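PDB 4GN5: OBody AM3L15 from Pyrobaculum aerophilum, which is an engineered binding protein built on an OB-fold scaffold of nucleic-acid-binding type, probably made to recognise a protein target. Local coordinates for residues A[11-14]-A[15-18]; A[81-85]-A[86-90]. All coordinates share one frame; numbering follows the deposited sequence. Where two conformers were deposited one is given.

Interaction 1: residues A[11-14]-A[15-18]; sequences EITP and NLHG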
loop_
_atom_site.group_PDB
_atom_site.type_symbol
_atom_site.label_atom_id
_atom_site.label_comp_id
_atom_site.label_asym_id
_atom_site.label_seq_id
_atom_site.Cartn_x
_atom_site.Cartn_y
_atom_site.Cartn_z
ATOM N N GLU A 11 5.068 -0.901 -22.421
ATOM C CA GLU A 11 6.410 -1.487 -22.644
ATOM C C GLU A 11 7.151 -1.791 -21.339
ATOM O O GLU A 11 8.241 -2.320 -21.398
ATOM C CB GLU A 11 7.295 -0.595 -23.544
ATOM C CG GLU A 11 6.747 -0.536 -25.001
ATOM C CD GLU A 11 7.446 0.477 -25.858
ATOM O OE1 GLU A 11 7.828 1.588 -25.371
ATOM O OE2 GLU A 11 7.617 0.132 -27.051
ATOM N N ILE A 12 6.585 -1.453 -20.186
ATOM C CA ILE A 12 7.201 -1.820 -18.929
ATOM C C ILE A 12 6.881 -3.295 -18.645
ATOM O O ILE A 12 5.795 -3.617 -18.198
ATOM C CB ILE A 12 6.812 -0.881 -17.762
ATOM C CG1 ILE A 12 7.078 0.596 -18.138
ATOM C CG2 ILE A 12 7.655 -1.262 -16.464
ATOM C CD1 ILE A 12 8.588 0.889 -18.564
ATOM N N THR A 13 7.846 -4.166 -18.947
ATOM C CA THR A 13 7.705 -5.628 -18.837
ATOM C C THR A 13 8.820 -6.243 -17.939
ATOM O O THR A 13 9.813 -5.566 -17.610
ATOM C CB THR A 13 7.812 -6.272 -20.245
ATOM O OG1 THR A 13 9.062 -5.880 -20.817
ATOM C CG2 THR A 13 6.778 -5.759 -21.179
ATOM N N PRO A 14 8.640 -7.503 -17.496
ATOM C CA PRO A 14 9.656 -8.072 -16.605
ATOM C C PRO A 14 11.093 -8.083 -17.211
ATOM O O PRO A 14 12.071 -7.914 -16.444
ATOM C CB PRO A 14 9.127 -9.498 -16.337
ATOM C CG PRO A 14 7.618 -9.263 -16.293
ATOM C CD PRO A 14 7.376 -8.270 -17.448
ATOM N N ASN A 15 11.197 -8.157 -18.532
ATOM C CA ASN A 15 12.471 -8.083 -19.241
ATOM C C ASN A 15 13.298 -6.872 -18.913
ATOM O O ASN A 15 14.517 -6.881 -19.039
ATOM C CB ASN A 15 12.230 -8.145 -20.735
ATOM C CG ASN A 15 13.487 -8.385 -21.517
ATOM O OD1 ASN A 15 14.225 -9.331 -21.258
ATOM N ND2 ASN A 15 13.741 -7.544 -22.498
ATOM N N LEU A 16 12.641 -5.835 -18.434
ATOM C CA LEU A 16 13.320 -4.583 -18.144
ATOM C C LEU A 16 13.879 -4.550 -16.742
ATOM O O LEU A 16 14.406 -3.514 -16.275
ATOM C CB LEU A 16 12.391 -3.385 -18.408
ATOM C CG LEU A 16 11.906 -3.198 -19.855
ATOM C CD1 LEU A 16 11.151 -1.912 -20.103
ATOM C CD2 LEU A 16 13.110 -3.335 -20.854
ATOM N N HIS A 17 13.773 -5.684 -16.054
ATOM C CA HIS A 17 14.178 -5.748 -14.648
ATOM C C HIS A 17 15.608 -5.248 -14.465
ATOM O O HIS A 17 16.506 -5.678 -15.167
ATOM C CB HIS A 17 14.040 -7.163 -14.087
ATOM C CG HIS A 17 14.708 -7.342 -12.757
ATOM N ND1 HIS A 17 14.059 -7.126 -11.569
ATOM C CD2 HIS A 17 15.975 -7.700 -12.427
ATOM C CE1 HIS A 17 14.881 -7.362 -10.559
ATOM N NE2 HIS A 17 16.057 -7.702 -11.053
ATOM N N GLY A 18 15.787 -4.302 -13.545
ATOM C CA GLY A 18 17.109 -3.813 -13.184
ATOM C C GLY A 18 17.558 -2.615 -14.026
ATOM O O GLY A 18 18.624 -2.039 -13.787
#
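Thr13 and Pro14 meet Leu16 and His17 in a tight local turn, in the surface loop that leads into strand 20-24. Two backbone hydrogen bonds three residues apart close it. Leu16 N donates to Thr13 O at 3.0 Å, with an N-H...O angle of 162°. His17 N donates to Pro14 O at 2.8 Å, more bent at 146°. Such successive i to i+3 bonds make a short 3-10 turn, here at the edge of the OB fold. The Leu16 side chain reaches back toward Glu11 and Ile12, in one of two conformers. In this conformer CG turns away from its own carbonyl carbon, to lie beside the backbone N (chi1 -62°). The branch end CD1 then meets Ile12 CD1 at 4.1 Å, and the two side chains cross at about a right angle. Its close approach to Glu11 O, 3.2 Å from CD1, is doubtful for the same reason. Ile12 is buried and also packs on Val82, Val21 and Val23 of the sheet. Thr13 OG1 lies alongside Asn15, 3.9 Å from its CB, with both side chains pointing the same way. His17 CB rests 3.2 Å from Pro14 O, while its ring leads off and accepts at ND1 from Ala84 N.

Interaction 2: residues A[81-85]-A[86-90]; sequences IVEAG and WPVAL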
loop_
_atom_site.group_PDB
_atom_site.type_symbol
_atom_site.label_atom_id
_atom_site.label_comp_id
_atom_site.label_asym_id
_atom_site.label_seq_id
_atom_site.Cartn_x
_atom_site.Cartn_y
_atom_site.Cartn_z
ATOM N N ILE A 81 13.637 2.641 -11.574
ATOM C CA ILE A 81 14.182 1.326 -11.907
ATOM C C ILE A 81 13.122 0.230 -11.917
ATOM O O ILE A 81 12.351 0.140 -11.016
ATOM C CB ILE A 81 15.272 0.880 -10.890
ATOM C CG1 ILE A 81 16.431 1.877 -10.776
ATOM C CG2 ILE A 81 15.712 -0.495 -11.199
ATOM C CD1 ILE A 81 17.116 2.119 -11.979
ATOM N N VAL A 82 13.121 -0.627 -12.931
ATOM C CA VAL A 82 12.108 -1.687 -12.975
ATOM C C VAL A 82 12.477 -2.826 -12.023
ATOM O O VAL A 82 13.608 -3.296 -12.016
ATOM C CB VAL A 82 11.904 -2.230 -14.437
ATOM C CG1 VAL A 82 10.939 -3.393 -14.490
ATOM C CG2 VAL A 82 11.409 -1.075 -15.394
ATOM N N GLU A 83 11.510 -3.287 -11.250
ATOM C CA GLU A 83 11.734 -4.464 -10.404
ATOM C C GLU A 83 10.728 -5.545 -10.816
ATOM O O GLU A 83 9.551 -5.297 -10.906
ATOM C CB GLU A 83 11.633 -4.091 -8.931
ATOM C CG GLU A 83 11.498 -5.317 -7.973
ATOM C CD GLU A 83 12.798 -6.108 -7.934
ATOM O OE1 GLU A 83 13.884 -5.445 -7.928
ATOM O OE2 GLU A 83 12.742 -7.362 -7.962
ATOM N N ALA A 84 11.195 -6.744 -11.106
ATOM C CA ALA A 84 10.237 -7.762 -11.507
ATOM C C ALA A 84 10.602 -9.115 -10.881
ATOM O O ALA A 84 10.115 -10.156 -11.281
ATOM C CB ALA A 84 10.161 -7.827 -13.060
ATOM N N GLY A 85 11.443 -9.076 -9.848
ATOM C CA GLY A 85 11.772 -10.290 -9.112
ATOM C C GLY A 85 10.553 -10.891 -8.405
ATOM O O GLY A 85 9.764 -10.189 -7.743
ATOM N N TRP A 86 10.421 -12.196 -8.519
ATOM C CA TRP A 86 9.400 -12.925 -7.806
ATOM C C TRP A 86 9.481 -12.523 -6.308
ATOM O O TRP A 86 10.571 -12.563 -5.734
ATOM C CB TRP A 86 9.631 -14.417 -8.069
ATOM C CG TRP A 86 8.404 -15.095 -7.913
ATOM C CD1 TRP A 86 7.349 -15.221 -8.867
ATOM C CD2 TRP A 86 7.916 -15.587 -6.708
ATOM N NE1 TRP A 86 6.273 -15.840 -8.263
ATOM C CE2 TRP A 86 6.609 -16.090 -6.949
ATOM C CE3 TRP A 86 8.471 -15.723 -5.435
ATOM C CZ2 TRP A 86 5.888 -16.698 -5.968
ATOM C CZ3 TRP A 86 7.793 -16.331 -4.533
ATOM C CH2 TRP A 86 6.512 -16.832 -4.768
ATOM N N PRO A 87 8.326 -12.128 -5.660
ATOM C CA PRO A 87 6.943 -12.453 -6.044
ATOM C C PRO A 87 6.139 -11.382 -6.832
ATOM O O PRO A 87 4.908 -11.407 -6.803
ATOM C CB PRO A 87 6.283 -12.682 -4.693
ATOM C CG PRO A 87 6.905 -11.515 -3.874
ATOM C CD PRO A 87 8.370 -11.668 -4.258
ATOM N N VAL A 88 6.825 -10.453 -7.493
ATOM C CA VAL A 88 6.131 -9.435 -8.243
ATOM C C VAL A 88 5.151 -10.075 -9.236
ATOM O O VAL A 88 4.095 -9.517 -9.489
ATOM C CB VAL A 88 7.127 -8.497 -9.028
ATOM C CG1 VAL A 88 6.342 -7.495 -9.871
ATOM C CG2 VAL A 88 8.065 -7.736 -8.046
ATOM N N ALA A 89 5.535 -11.170 -9.893
ATOM C CA ALA A 89 4.628 -11.856 -10.820
ATOM C C ALA A 89 3.273 -12.282 -10.220
ATOM O O ALA A 89 2.286 -12.518 -10.975
ATOM C CB ALA A 89 5.320 -13.111 -11.435
ATOM N N LEU A 90 3.216 -12.471 -8.902
ATOM C CA LEU A 90 1.950 -12.904 -8.312
ATOM C C LEU A 90 0.815 -11.900 -8.612
ATOM O O LEU A 90 -0.314 -12.287 -8.696
ATOM C CB LEU A 90 2.082 -13.089 -6.795
ATOM C CG LEU A 90 2.222 -14.515 -6.262
ATOM C CD1 LEU A 90 3.102 -15.495 -7.197
ATOM C CD2 LEU A 90 2.694 -14.437 -4.806
HETATM O O HOH W 1 8.054 -11.944 -10.522
#
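Glu83, Ala84 and Gly85 meet Val88 where strand 75-83 runs out into a turn. The turn, residues 85-88, is a type VIa beta turn with a cis peptide bond before Pro87. It lies in the loop between strands 75-83 and 95-98 of the OB fold. Glu83 is the last strand residue. Its side chain runs forward beside the turn, so that CG lies 4.2 Å from Val88 CG2. The carboxylate reaches the backbone beyond: Gly85 N donates to Glu83 OE2 at 2.9 Å. The N-H comes from above the carboxylate plane, 40° out of it. This bond ties the strand end to the start of the turn. Glu83 O also faces Val88 CG1, at 4.0 Å. Ala84 joins the far side of the turn through water. The water donates to Ala84 O at 2.8 Å and accepts from Ala89 N at 2.7 Å. Gly85 then supplies the acceptor that closes the turn. Val88 N donates to Gly85 O at 3.0 Å, nearly straight at 167°. Between them, Trp86 turns its ring outward, CG lying opposite its backbone N. Pro87 CB sits 3.8 Å above one face of the indole, offset toward the rim. Trp86 and Pro87 also pack against the other protein chain, so the turn forms part of that interface. Val88 is buried, and beyond the turn it packs on Glu95 of the neighbouring strand. Its CG2 lies beside its own backbone N. That placement sets this methyl 3.0 Å from Gly85 O, the oxygen its own N-H grips.

Overall arrangement
From the N terminus, the chain first makes interaction 1, which closes a small turn just before strand 20-24. The three-stranded sheet 26-32, 36-42 and 50-55 and helix 61-67 follow. Strand 75-83 then leads into interaction 2, which closes the turn before strand 95-98. The two contacts are in series and neither nests in nor crosses the other. The centres of interactions 1 and 2 lie about 9 Å apart, on the same side of the chain's centre. They touch directly: Gly18 N probably hydrogen-bonds to Val82 O at 2.8 Å. Leu16 O also packs on Val82 CB. The loop before strand 20-24 is thus tied to the end of its antiparallel partner, strand 75-83.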